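Local coordinates for hypothetical protein Atu0120 (Agrobacterium tumefaciens, PDB 2I6H), which is of unknown function and belongs to the DUF924 family of bacterial proteins, here an all-helical chain crystallised with calcium ions, at residues 85-90 with 133-138; 102-107 with 183-188; 141-146 with 177-182; 150-155 with 165-170. One frame throughout, in Å; residues are numbered along the deposited sequence.

Contact 1: 85-90 with 133-138; sequences ALMLLL and VFFYLP
The ring of F134 meets L88 obliquely: L88 CD2 stands 4.1 Å from F134 CG. One face of the F134 ring carries V133 CG1, offset toward the rim. W38 and W46 meet the same ring edge-to-face, so F134 sits in an aromatic cluster that also draws in helix 29-41. The F135 ring is met obliquely as well, by M87, a selenomethionine. M87 CG lies 3.8 Å from F135 CD1. M87 SE is 5.2 Å from the centroid of the F135 ring and 54° off its normal, an oblique Met-aromatic contact. This is the buried interior of an all-helical fold, where helix 80-97 packs against the turn that leads into helix 137-140. M87 buries more area here than any other residue. Its chain is bent at both chi2 (-61°) and chi3 (100°), which brings the selenium alongside P138 and near F134 O. M87 SE is 3.9 Å from P138 CG. Nearer the backbone, M87 CB rests 3.4 Å from F134 O. No hydrogen bond crosses here. F114 and A115 of helix 108-120 also touch M87, and A118 of that helix touches F135.

Contact 2: 102-107 with 183-188; sequences AHMYAT and NGILLR
I185 and L186 meet A102, M104 and Y105 in an apolar contact at the protein surface. It joins the loop between helices 80-97 and 108-120 to the short helix 183-186. That helix is weakly bonded and closes with a Schellman motif, in which L187 takes positive phi and two backbone bonds run back into the last turn.

All direct contacts across the two segments are van der Waals. I185 uses both of its branches. I185 CG2, anti to the backbone N, reaches the start of the loop and lies 3.3 Å from A102 N. It also comes near the plane of the Y105 ring, at its edge. The other branch ends in CD1, which faces the methyl of M104, a selenomethionine. I185 CD1 and M104 CE are 3.3 Å apart, tighter than usual for two carbons. The two side chains cross at about a right angle. L186 adds one methyl: its CD2 is 4.3 Å from both A102 CB and Y105 CD2. M104 CB lies over the centre of one face of the Y105 ring.

The polar interactions lie within 183-188. R188 grips N183 side-on, with two nitrogens on one oxygen, and so ties the residue after the Schellman turn to the start of the helix. N183 ND2 bonds T190 and E194, while R188 NH2 forms a salt bridge with E143. R188 NE is 3.0 Å from N183 OD1, at an N-H...O angle of 153°. L186 CD1 covers one face of the R188 guanidinium, offset toward the rim.

Contact 3: 141-146 with 177-182; sequences HAEDIA and GRFPHR
E143 is the centre of an inverse gamma turn just before helix 145-155, and its side chain reaches into the loop that follows helix 160-176. Its carboxylate takes the backbone N-H of F179: F179 N to E143 OE2 is 2.7 Å and nearly straight at 174°, though the donor comes from above the carboxylate plane. With chi2 at -176° the E143 chain is extended beyond CG, which carries the carboxylate to that N-H. R178 CB packs 3.3 Å from E143 OE2. The contact thus clasps two loops that flank the helical pair 145-155 and 160-176. E143 OE1 forms a salt bridge with R188.

At the other end R182 NH2 donates to H141 O at 2.8 Å, with the oxygen tilted from the guanidinium plane. One face of this group carries F179 CD2, 3.3 Å above the plane and offset toward the rim. E143 CG lies over the same face and is 3.7 Å from F179 CD2. Water 1 joins R182 NH1 to H141 O. Water 2 accepts from R182 NH1 and reaches E143 OE1 weakly. H141 ND1 bonds D91, and R178 NE pairs with E194. Water 3 donates to G177 O at 2.6 Å and weakly to E143 O, bridging the two loops.

Contact 4: 150-155 with 165-170; sequences RACDLN and HAEEHR
C152 SG is closely packed against A166, E167 and R170 of the facing helix. Helices 145-155 and 160-176 form an antiparallel helical hairpin. Their segments run at 169° to one another, with axes 8.7 Å apart. Small residues at the closest point, C152 and A166, allow this spacing. C152 SG lies 3.5 Å from A166 O and 3.4 Å from E167 CD. C152 SG also meets the edge of the R170 guanidinium near its plane, 3.5 Å from R170 NE. On the other flank the A166 methyl rests against N155, with A166 CB 3.6 Å from N155 ND2. The N155 amide is held by its own helix, since ND2 donates to A151 O from above the carbonyl plane. The backbone N of N155 reaches that oxygen from the opposite face.

The looser side lies beyond the sulfur, at the outer polar ends of E167 and R170. E167 is bent at chi2 (-68°), and its OE1 takes both NE and NH2 of R170 in a side-on salt bridge on the syn side; R170 NH2 is 2.7 Å away. R170 NH1 pairs with E174. The E167 side chain is about 5 Å from a bound calcium ion and packs on D44 of the second subunit. Each helix thus satisfies its own polar groups, and the two meet by van der Waals contact. The ion pair beside C152 SG may influence the thiol.

The centre of contact 1 is about 4 Å from the centre of the chain; those of the others lie 13 to 15 Å out. Contacts 1 and 2 have centres about 19 Å apart but touch where T107 OG1 meets L90 O at 2.8 Å, a probable hydrogen bond. Contacts 2 and 3 are joined by the salt bridge from R188 NH2 to E143 OE1, also 2.8 Å. Contact 3 packs on contact 4 through F179 CZ and H169 CD2, 3.8 Å apart. Y136 and V133 of contact 1 pack on L154 and N155 of contact 4. The E167 side chain of contact 4 is about 5 Å from a calcium ion, against about 13 Å for F134 of contact 1 and F179 of contact 3.

Contact 1: 85-90 with 133-138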
loop_
_atom_site.group_PDB
_atom_site.type_symbol
_atom_site.label_atom_id
_atom_site.label_comp_id
_atom_site.label_asym_id
_atom_site.label_seq_id
_atom_site.Cartn_x
_atom_site.Cartn_y
_atom_site.Cartn_z
ATOM N N ALA A 85 -12.635 16.412 -5.090
ATOM C CA ALA A 85 -13.599 15.894 -6.055
ATOM C C ALA A 85 -13.049 15.946 -7.492
ATOM O O ALA A 85 -13.261 14.994 -8.262
ATOM C CB ALA A 85 -14.938 16.645 -5.964
ATOM N N LEU A 86 -12.401 17.057 -7.860
ATOM C CA LEU A 86 -11.744 17.140 -9.181
ATOM C C LEU A 86 -10.728 15.996 -9.393
ATOM O O LEU A 86 -10.695 15.395 -10.477
ATOM C CB LEU A 86 -11.061 18.486 -9.384
ATOM C CG LEU A 86 -11.992 19.696 -9.559
ATOM C CD1 LEU A 86 -11.133 20.959 -9.694
ATOM C CD2 LEU A 86 -12.932 19.508 -10.813
HETATM N N MSE A 87 -9.917 15.709 -8.377
HETATM C CA MSE A 87 -8.914 14.643 -8.473
HETATM C C MSE A 87 -9.634 13.307 -8.728
HETATM O O MSE A 87 -9.227 12.503 -9.591
HETATM C CB MSE A 87 -8.129 14.493 -7.158
HETATM C CG MSE A 87 -7.415 15.685 -6.667
HETATM SE SE MSE A 87 -6.030 16.280 -7.985
HETATM C CE MSE A 87 -7.040 17.693 -8.795
ATOM N N LEU A 88 -10.716 13.088 -7.991
ATOM C CA LEU A 88 -11.469 11.829 -8.060
ATOM C C LEU A 88 -12.109 11.688 -9.427
ATOM O O LEU A 88 -12.107 10.595 -10.028
ATOM C CB LEU A 88 -12.507 11.788 -6.954
ATOM C CG LEU A 88 -11.884 11.777 -5.561
ATOM C CD1 LEU A 88 -13.044 11.763 -4.544
ATOM C CD2 LEU A 88 -10.926 10.600 -5.341
ATOM N N LEU A 89 -12.612 12.791 -9.971
ATOM C CA LEU A 89 -13.193 12.732 -11.329
ATOM C C LEU A 89 -12.172 12.580 -12.474
ATOM O O LEU A 89 -12.469 11.928 -13.501
ATOM C CB LEU A 89 -13.975 14.005 -11.579
ATOM C CG LEU A 89 -15.250 14.149 -10.732
ATOM C CD1 LEU A 89 -15.840 15.512 -11.028
ATOM C CD2 LEU A 89 -16.278 12.997 -11.097
ATOM N N LEU A 90 -10.993 13.199 -12.321
ATOM C CA LEU A 90 -10.064 13.326 -13.462
ATOM C C LEU A 90 -8.874 12.371 -13.427
ATOM O O LEU A 90 -8.272 12.093 -14.478
ATOM C CB LEU A 90 -9.582 14.765 -13.639
ATOM C CG LEU A 90 -10.711 15.759 -13.963
ATOM C CD1 LEU A 90 -10.176 17.153 -13.883
ATOM C CD2 LEU A 90 -11.333 15.458 -15.371
ATOM N N VAL A 133 -3.427 11.562 -0.371
ATOM C CA VAL A 133 -2.762 10.910 -1.502
ATOM C C VAL A 133 -3.471 11.165 -2.861
ATOM O O VAL A 133 -2.841 11.110 -3.914
ATOM C CB VAL A 133 -2.544 9.395 -1.257
ATOM C CG1 VAL A 133 -3.850 8.663 -1.281
ATOM C CG2 VAL A 133 -1.507 8.825 -2.310
ATOM N N PHE A 134 -4.786 11.394 -2.824
ATOM C CA PHE A 134 -5.506 11.678 -4.098
ATOM C C PHE A 134 -5.084 12.952 -4.843
ATOM O O PHE A 134 -5.287 13.052 -6.072
ATOM C CB PHE A 134 -7.017 11.499 -3.901
ATOM C CG PHE A 134 -7.330 10.117 -3.421
ATOM C CD1 PHE A 134 -7.216 9.051 -4.319
ATOM C CD2 PHE A 134 -7.562 9.844 -2.053
ATOM C CE1 PHE A 134 -7.404 7.724 -3.917
ATOM C CE2 PHE A 134 -7.749 8.480 -1.614
ATOM C CZ PHE A 134 -7.667 7.437 -2.563
ATOM N N PHE A 135 -4.497 13.920 -4.113
ATOM C CA PHE A 135 -3.877 15.090 -4.731
ATOM C C PHE A 135 -2.495 14.748 -5.333
ATOM O O PHE A 135 -1.956 15.530 -6.115
ATOM C CB PHE A 135 -3.701 16.228 -3.687
ATOM C CG PHE A 135 -4.983 16.857 -3.275
ATOM C CD1 PHE A 135 -5.616 17.798 -4.102
ATOM C CD2 PHE A 135 -5.595 16.502 -2.075
ATOM C CE1 PHE A 135 -6.863 18.402 -3.725
ATOM C CE2 PHE A 135 -6.814 17.117 -1.663
ATOM C CZ PHE A 135 -7.458 18.069 -2.516
ATOM N N TYR A 136 -1.916 13.604 -4.964
ATOM C CA TYR A 136 -0.516 13.278 -5.360
ATOM C C TYR A 136 -0.472 12.245 -6.482
ATOM O O TYR A 136 0.477 12.191 -7.283
ATOM C CB TYR A 136 0.258 12.760 -4.132
ATOM C CG TYR A 136 0.205 13.698 -2.926
ATOM C CD1 TYR A 136 -0.029 15.090 -3.077
ATOM C CD2 TYR A 136 0.442 13.188 -1.639
ATOM C CE1 TYR A 136 -0.050 15.929 -1.923
ATOM C CE2 TYR A 136 0.418 14.008 -0.500
ATOM C CZ TYR A 136 0.181 15.367 -0.657
ATOM O OH TYR A 136 0.160 16.182 0.467
ATOM N N LEU A 137 -1.510 11.402 -6.532
ATOM C CA LEU A 137 -1.561 10.345 -7.535
ATOM C C LEU A 137 -1.416 10.861 -8.990
ATOM O O LEU A 137 -0.799 10.160 -9.808
ATOM C CB LEU A 137 -2.818 9.455 -7.360
ATOM C CG LEU A 137 -2.790 8.603 -6.069
ATOM C CD1 LEU A 137 -4.127 7.886 -5.920
ATOM C CD2 LEU A 137 -1.657 7.576 -6.175
ATOM N N PRO A 138 -1.998 12.044 -9.330
ATOM C CA PRO A 138 -1.779 12.550 -10.705
ATOM C C PRO A 138 -0.272 12.667 -11.034
ATOM O O PRO A 138 0.120 12.450 -12.177
ATOM C CB PRO A 138 -2.504 13.910 -10.717
ATOM C CG PRO A 138 -3.624 13.721 -9.730
ATOM C CD PRO A 138 -2.914 12.926 -8.582
#

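Contact 2: 102-107 with 183-188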
loop_
_atom_site.group_PDB
_atom_site.type_symbol
_atom_site.label_atom_id
_atom_site.label_comp_id
_atom_site.label_asym_id
_atom_site.label_seq_id
_atom_site.Cartn_x
_atom_site.Cartn_y
_atom_site.Cartn_z
ATOM N N ALA A 102 -7.663 4.011 -24.204
ATOM C CA ALA A 102 -6.876 5.245 -24.132
ATOM C C ALA A 102 -7.597 6.314 -23.298
ATOM O O ALA A 102 -6.957 7.274 -22.852
ATOM C CB ALA A 102 -6.575 5.769 -25.540
ATOM N N HIS A 103 -8.918 6.138 -23.098
ATOM C CA HIS A 103 -9.706 7.042 -22.253
ATOM C C HIS A 103 -9.185 7.030 -20.808
ATOM O O HIS A 103 -9.380 8.003 -20.109
ATOM C CB HIS A 103 -11.190 6.705 -22.274
ATOM C CG HIS A 103 -11.826 6.915 -23.621
ATOM N ND1 HIS A 103 -12.014 8.166 -24.176
ATOM C CD2 HIS A 103 -12.263 6.018 -24.542
ATOM C CE1 HIS A 103 -12.611 8.037 -25.357
ATOM N NE2 HIS A 103 -12.753 6.740 -25.614
HETATM N N MSE A 104 -8.520 5.954 -20.404
HETATM C CA MSE A 104 -7.990 5.887 -19.024
HETATM C C MSE A 104 -7.010 7.043 -18.711
HETATM O O MSE A 104 -6.905 7.476 -17.528
HETATM C CB MSE A 104 -7.256 4.577 -18.801
HETATM C CG MSE A 104 -8.131 3.532 -18.321
HETATM SE SE MSE A 104 -6.873 2.020 -17.899
HETATM C CE MSE A 104 -6.101 1.709 -19.574
ATOM N N TYR A 105 -6.334 7.571 -19.758
ATOM C CA TYR A 105 -5.259 8.580 -19.577
ATOM C C TYR A 105 -5.636 9.965 -20.109
ATOM O O TYR A 105 -4.867 10.932 -19.939
ATOM C CB TYR A 105 -3.948 8.097 -20.265
ATOM C CG TYR A 105 -3.667 6.642 -19.947
ATOM C CD1 TYR A 105 -3.460 6.239 -18.621
ATOM C CD2 TYR A 105 -3.673 5.662 -20.939
ATOM C CE1 TYR A 105 -3.255 4.884 -18.281
ATOM C CE2 TYR A 105 -3.465 4.319 -20.608
ATOM C CZ TYR A 105 -3.244 3.950 -19.282
ATOM O OH TYR A 105 -3.031 2.645 -18.913
ATOM N N ALA A 106 -6.810 10.065 -20.763
ATOM C CA ALA A 106 -7.145 11.273 -21.530
ATOM C C ALA A 106 -7.193 12.561 -20.701
ATOM O O ALA A 106 -6.851 13.629 -21.211
ATOM C CB ALA A 106 -8.487 11.085 -22.308
ATOM N N THR A 107 -7.577 12.455 -19.427
ATOM C CA THR A 107 -7.695 13.673 -18.574
ATOM C C THR A 107 -6.545 13.777 -17.575
ATOM O O THR A 107 -6.617 14.571 -16.599
ATOM C CB THR A 107 -9.067 13.722 -17.806
ATOM O OG1 THR A 107 -9.310 12.510 -17.040
ATOM C CG2 THR A 107 -10.215 13.921 -18.782
ATOM N N ASN A 183 1.773 0.805 -23.648
ATOM C CA ASN A 183 2.210 0.830 -25.070
ATOM C C ASN A 183 1.172 0.276 -26.032
ATOM O O ASN A 183 0.932 0.870 -27.097
ATOM C CB ASN A 183 3.548 0.088 -25.252
ATOM C CG ASN A 183 4.696 0.818 -24.645
ATOM O OD1 ASN A 183 4.540 1.955 -24.162
ATOM N ND2 ASN A 183 5.878 0.187 -24.667
ATOM N N GLY A 184 0.527 -0.830 -25.649
ATOM C CA GLY A 184 -0.482 -1.446 -26.523
ATOM C C GLY A 184 -1.649 -0.506 -26.740
ATOM O O GLY A 184 -2.085 -0.257 -27.877
ATOM N N ILE A 185 -2.162 0.031 -25.635
ATOM C CA ILE A 185 -3.339 0.900 -25.677
ATOM C C ILE A 185 -3.023 2.208 -26.442
ATOM O O ILE A 185 -3.884 2.783 -27.131
ATOM C CB ILE A 185 -3.785 1.261 -24.228
ATOM C CG1 ILE A 185 -4.382 0.040 -23.539
ATOM C CG2 ILE A 185 -4.798 2.413 -24.231
ATOM C CD1 ILE A 185 -4.410 0.187 -21.995
ATOM N N LEU A 186 -1.795 2.686 -26.299
ATOM C CA LEU A 186 -1.404 3.938 -26.941
ATOM C C LEU A 186 -0.751 3.754 -28.313
ATOM O O LEU A 186 -0.315 4.737 -28.923
ATOM C CB LEU A 186 -0.485 4.739 -26.027
ATOM C CG LEU A 186 -1.168 5.252 -24.729
ATOM C CD1 LEU A 186 -0.118 5.944 -23.896
ATOM C CD2 LEU A 186 -2.384 6.195 -24.956
ATOM N N LEU A 187 -0.630 2.509 -28.774
ATOM C CA LEU A 187 -0.039 2.233 -30.099
ATOM C C LEU A 187 1.403 2.750 -30.227
ATOM O O LEU A 187 1.797 3.283 -31.274
ATOM C CB LEU A 187 -0.945 2.774 -31.245
ATOM C CG LEU A 187 -2.285 2.067 -31.465
ATOM C CD1 LEU A 187 -3.338 2.566 -30.502
ATOM C CD2 LEU A 187 -2.794 2.320 -32.883
ATOM N N ARG A 188 2.180 2.576 -29.156
ATOM C CA ARG A 188 3.603 2.897 -29.142
ATOM C C ARG A 188 4.407 1.645 -29.344
ATOM O O ARG A 188 4.038 0.560 -28.880
ATOM C CB ARG A 188 4.012 3.516 -27.788
ATOM C CG ARG A 188 3.050 4.553 -27.331
ATOM C CD ARG A 188 3.575 5.390 -26.173
ATOM N NE ARG A 188 3.634 4.680 -24.899
ATOM C CZ ARG A 188 3.515 5.299 -23.719
ATOM N NH1 ARG A 188 3.590 4.606 -22.586
ATOM N NH2 ARG A 188 3.304 6.619 -23.676
#

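Contact 3: 141-146 with 177-182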
loop_
_atom_site.group_PDB
_atom_site.type_symbol
_atom_site.label_atom_id
_atom_site.label_comp_id
_atom_site.label_asym_id
_atom_site.label_seq_id
_atom_site.Cartn_x
_atom_site.Cartn_y
_atom_site.Cartn_z
ATOM N N HIS A 141 1.070 9.306 -11.865
ATOM C CA HIS A 141 0.508 8.817 -13.131
ATOM C C HIS A 141 1.056 9.507 -14.366
ATOM O O HIS A 141 0.760 9.087 -15.479
ATOM C CB HIS A 141 -1.041 8.904 -13.099
ATOM C CG HIS A 141 -1.665 8.010 -12.069
ATOM N ND1 HIS A 141 -2.842 8.322 -11.429
ATOM C CD2 HIS A 141 -1.271 6.807 -11.574
ATOM C CE1 HIS A 141 -3.140 7.358 -10.567
ATOM N NE2 HIS A 141 -2.211 6.421 -10.641
ATOM N N ALA A 142 1.893 10.517 -14.171
ATOM C CA ALA A 142 2.468 11.270 -15.301
ATOM C C ALA A 142 3.759 10.630 -15.813
ATOM O O ALA A 142 4.625 10.204 -15.014
ATOM C CB ALA A 142 2.708 12.734 -14.888
ATOM N N GLU A 143 3.904 10.582 -17.141
ATOM C CA GLU A 143 5.128 10.052 -17.748
ATOM C C GLU A 143 6.153 11.176 -17.895
ATOM O O GLU A 143 6.437 11.606 -19.001
ATOM C CB GLU A 143 4.799 9.391 -19.091
ATOM C CG GLU A 143 3.915 8.180 -18.921
ATOM C CD GLU A 143 3.641 7.421 -20.228
ATOM O OE1 GLU A 143 3.424 8.057 -21.307
ATOM O OE2 GLU A 143 3.625 6.177 -20.169
ATOM N N ASP A 144 6.650 11.679 -16.767
ATOM C CA ASP A 144 7.715 12.681 -16.763
ATOM C C ASP A 144 8.362 12.715 -15.409
ATOM O O ASP A 144 7.767 12.532 -14.361
ATOM C CB ASP A 144 7.295 14.095 -17.185
ATOM C CG ASP A 144 6.394 14.765 -16.174
ATOM O OD1 ASP A 144 5.187 14.463 -16.201
ATOM O OD2 ASP A 144 6.884 15.598 -15.371
ATOM N N ILE A 145 9.679 12.848 -15.486
ATOM C CA ILE A 145 10.542 12.705 -14.331
ATOM C C ILE A 145 10.278 13.734 -13.264
ATOM O O ILE A 145 10.265 13.395 -12.081
ATOM C CB ILE A 145 12.024 12.662 -14.815
ATOM C CG1 ILE A 145 12.182 11.430 -15.718
ATOM C CG2 ILE A 145 12.999 12.707 -13.664
ATOM C CD1 ILE A 145 13.298 11.536 -16.745
ATOM N N ALA A 146 10.033 14.992 -13.663
ATOM C CA ALA A 146 9.767 16.051 -12.665
ATOM C C ALA A 146 8.552 15.661 -11.816
ATOM O O ALA A 146 8.604 15.753 -10.586
ATOM C CB ALA A 146 9.490 17.381 -13.348
ATOM N N GLY A 177 11.289 6.326 -19.295
ATOM C CA GLY A 177 10.661 7.597 -19.676
ATOM C C GLY A 177 9.127 7.549 -19.830
ATOM O O GLY A 177 8.489 8.563 -20.139
ATOM N N ARG A 178 8.537 6.397 -19.530
ATOM C CA ARG A 178 7.097 6.162 -19.698
ATOM C C ARG A 178 6.724 4.817 -19.064
ATOM O O ARG A 178 7.605 4.056 -18.624
ATOM C CB ARG A 178 6.762 6.145 -21.205
ATOM C CG ARG A 178 7.419 4.989 -21.958
ATOM C CD ARG A 178 7.286 5.168 -23.491
ATOM N NE ARG A 178 7.796 4.003 -24.222
ATOM C CZ ARG A 178 7.742 3.896 -25.557
ATOM N NH1 ARG A 178 7.236 4.880 -26.296
ATOM N NH2 ARG A 178 8.174 2.803 -26.148
ATOM N N PHE A 179 5.424 4.506 -19.049
ATOM C CA PHE A 179 4.936 3.236 -18.523
ATOM C C PHE A 179 4.734 2.297 -19.688
ATOM O O PHE A 179 3.781 2.476 -20.473
ATOM C CB PHE A 179 3.619 3.448 -17.774
ATOM C CG PHE A 179 3.791 4.226 -16.506
ATOM C CD1 PHE A 179 4.394 3.639 -15.385
ATOM C CD2 PHE A 179 3.353 5.545 -16.435
ATOM C CE1 PHE A 179 4.562 4.404 -14.191
ATOM C CE2 PHE A 179 3.505 6.302 -15.265
ATOM C CZ PHE A 179 4.102 5.737 -14.150
ATOM N N PRO A 180 5.630 1.311 -19.835
ATOM C CA PRO A 180 5.527 0.368 -20.951
ATOM C C PRO A 180 4.232 -0.396 -20.977
ATOM O O PRO A 180 3.816 -0.788 -22.075
ATOM C CB PRO A 180 6.703 -0.601 -20.692
ATOM C CG PRO A 180 7.680 0.240 -20.009
ATOM C CD PRO A 180 6.824 1.017 -19.026
ATOM N N HIS A 181 3.591 -0.612 -19.812
ATOM C CA HIS A 181 2.278 -1.275 -19.797
ATOM C C HIS A 181 1.222 -0.543 -20.655
ATOM O O HIS A 181 0.230 -1.151 -21.056
ATOM C CB HIS A 181 1.765 -1.491 -18.363
ATOM C CG HIS A 181 2.309 -2.728 -17.698
ATOM N ND1 HIS A 181 1.942 -4.006 -18.081
ATOM C CD2 HIS A 181 3.180 -2.883 -16.668
ATOM C CE1 HIS A 181 2.561 -4.889 -17.317
ATOM N NE2 HIS A 181 3.317 -4.236 -16.453
ATOM N N ARG A 182 1.436 0.752 -20.936
ATOM C CA ARG A 182 0.463 1.533 -21.726
ATOM C C ARG A 182 0.668 1.420 -23.244
ATOM O O ARG A 182 -0.139 1.955 -24.012
ATOM C CB ARG A 182 0.541 3.013 -21.354
ATOM C CG ARG A 182 0.270 3.277 -19.880
ATOM C CD ARG A 182 0.285 4.781 -19.617
ATOM N NE ARG A 182 0.162 5.074 -18.191
ATOM C CZ ARG A 182 0.064 6.325 -17.718
ATOM N NH1 ARG A 182 0.077 7.358 -18.568
ATOM N NH2 ARG A 182 -0.068 6.551 -16.412
HETATM O O HOH W 1 -0.807 9.902 -17.724
HETATM O O HOH W 2 -0.009 8.114 -21.293
HETATM O O HOH W 3 9.481 10.935 -20.254
#

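Contact 4: 150-155 with 165-170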
loop_
_atom_site.group_PDB
_atom_site.type_symbol
_atom_site.label_atom_id
_atom_site.label_comp_id
_atom_site.label_asym_id
_atom_site.label_seq_id
_atom_site.Cartn_x
_atom_site.Cartn_y
_atom_site.Cartn_z
ATOM N N ARG A 150 8.388 14.866 -7.795
ATOM C CA ARG A 150 7.419 15.597 -6.993
ATOM C C ARG A 150 6.491 14.650 -6.219
ATOM O O ARG A 150 6.245 14.872 -5.021
ATOM C CB ARG A 150 6.596 16.534 -7.858
ATOM C CG ARG A 150 5.770 17.491 -7.045
ATOM C CD ARG A 150 5.001 18.454 -7.940
ATOM N NE ARG A 150 4.370 19.467 -7.098
ATOM C CZ ARG A 150 3.577 20.420 -7.561
ATOM N NH1 ARG A 150 3.308 20.489 -8.849
ATOM N NH2 ARG A 150 3.068 21.317 -6.718
ATOM N N ALA A 151 6.020 13.588 -6.882
ATOM C CA ALA A 151 5.198 12.570 -6.204
ATOM C C ALA A 151 5.919 11.959 -5.010
ATOM O O ALA A 151 5.311 11.809 -3.940
ATOM C CB ALA A 151 4.801 11.433 -7.187
ATOM N N CYS A 152 7.192 11.596 -5.188
ATOM C CA CYS A 152 7.938 10.987 -4.072
ATOM C C CYS A 152 8.092 11.982 -2.892
ATOM O O CYS A 152 7.914 11.606 -1.722
ATOM C CB CYS A 152 9.272 10.395 -4.555
ATOM S SG CYS A 152 9.007 8.998 -5.685
ATOM N N ASP A 153 8.388 13.252 -3.190
ATOM C CA ASP A 153 8.507 14.281 -2.153
ATOM C C ASP A 153 7.193 14.455 -1.411
ATOM O O ASP A 153 7.161 14.547 -0.188
ATOM C CB ASP A 153 8.867 15.627 -2.793
ATOM C CG ASP A 153 10.326 15.670 -3.315
ATOM O OD1 ASP A 153 11.122 14.772 -2.978
ATOM O OD2 ASP A 153 10.635 16.595 -4.085
ATOM N N LEU A 154 6.105 14.481 -2.162
ATOM C CA LEU A 154 4.799 14.689 -1.542
ATOM C C LEU A 154 4.374 13.506 -0.678
ATOM O O LEU A 154 3.731 13.704 0.360
ATOM C CB LEU A 154 3.748 14.971 -2.631
ATOM C CG LEU A 154 3.868 16.347 -3.306
ATOM C CD1 LEU A 154 3.006 16.343 -4.558
ATOM C CD2 LEU A 154 3.467 17.464 -2.324
ATOM N N ASN A 155 4.762 12.298 -1.083
ATOM C CA ASN A 155 4.394 11.092 -0.309
ATOM C C ASN A 155 5.326 10.817 0.881
ATOM O O ASN A 155 5.008 9.973 1.739
ATOM C CB ASN A 155 4.314 9.854 -1.201
ATOM C CG ASN A 155 3.013 9.793 -2.035
ATOM O OD1 ASN A 155 1.959 9.306 -1.571
ATOM N ND2 ASN A 155 3.086 10.267 -3.282
ATOM N N HIS A 165 4.612 3.078 -3.003
ATOM C CA HIS A 165 3.942 3.146 -4.320
ATOM C C HIS A 165 4.485 4.290 -5.208
ATOM O O HIS A 165 4.649 4.134 -6.418
ATOM C CB HIS A 165 2.432 3.300 -4.123
ATOM C CG HIS A 165 1.792 2.127 -3.434
ATOM N ND1 HIS A 165 0.651 2.246 -2.659
ATOM C CD2 HIS A 165 2.127 0.818 -3.413
ATOM C CE1 HIS A 165 0.331 1.057 -2.170
ATOM N NE2 HIS A 165 1.214 0.173 -2.606
ATOM N N ALA A 166 4.725 5.445 -4.602
ATOM C CA ALA A 166 5.293 6.585 -5.368
ATOM C C ALA A 166 6.674 6.220 -5.953
ATOM O O ALA A 166 6.996 6.574 -7.095
ATOM C CB ALA A 166 5.394 7.831 -4.468
ATOM N N GLU A 167 7.469 5.488 -5.179
ATOM C CA GLU A 167 8.806 5.092 -5.607
ATOM C C GLU A 167 8.750 4.030 -6.696
ATOM O O GLU A 167 9.558 4.073 -7.630
ATOM C CB GLU A 167 9.652 4.608 -4.421
ATOM C CG GLU A 167 10.032 5.713 -3.449
ATOM C CD GLU A 167 11.022 6.768 -4.006
ATOM O OE1 GLU A 167 11.588 6.605 -5.119
ATOM O OE2 GLU A 167 11.216 7.786 -3.304
ATOM N N GLU A 168 7.774 3.117 -6.596
ATOM C CA GLU A 168 7.519 2.096 -7.637
ATOM C C GLU A 168 7.265 2.760 -8.996
ATOM O O GLU A 168 7.811 2.340 -10.040
ATOM C CB GLU A 168 6.275 1.283 -7.283
ATOM C CG GLU A 168 6.451 0.301 -6.118
ATOM C CD GLU A 168 7.308 -0.890 -6.493
ATOM O OE1 GLU A 168 6.828 -1.780 -7.239
ATOM O OE2 GLU A 168 8.459 -0.932 -6.037
ATOM N N HIS A 169 6.423 3.795 -8.985
ATOM C CA HIS A 169 6.102 4.489 -10.217
ATOM C C HIS A 169 7.330 5.236 -10.733
ATOM O O HIS A 169 7.603 5.183 -11.940
ATOM C CB HIS A 169 4.928 5.469 -10.009
ATOM C CG HIS A 169 3.578 4.801 -9.918
ATOM N ND1 HIS A 169 3.135 4.136 -8.787
ATOM C CD2 HIS A 169 2.565 4.727 -10.817
ATOM C CE1 HIS A 169 1.909 3.685 -8.998
ATOM N NE2 HIS A 169 1.538 4.036 -10.221
ATOM N N ARG A 170 8.043 5.938 -9.845
ATOM C CA ARG A 170 9.219 6.745 -10.267
ATOM C C ARG A 170 10.280 5.869 -10.923
ATOM O O ARG A 170 10.872 6.264 -11.926
ATOM C CB ARG A 170 9.808 7.532 -9.105
ATOM C CG ARG A 170 11.070 8.342 -9.495
ATOM C CD ARG A 170 11.518 9.306 -8.411
ATOM N NE ARG A 170 12.106 8.638 -7.249
ATOM C CZ ARG A 170 13.399 8.367 -7.124
ATOM N NH1 ARG A 170 14.262 8.675 -8.108
ATOM N NH2 ARG A 170 13.837 7.781 -6.011
#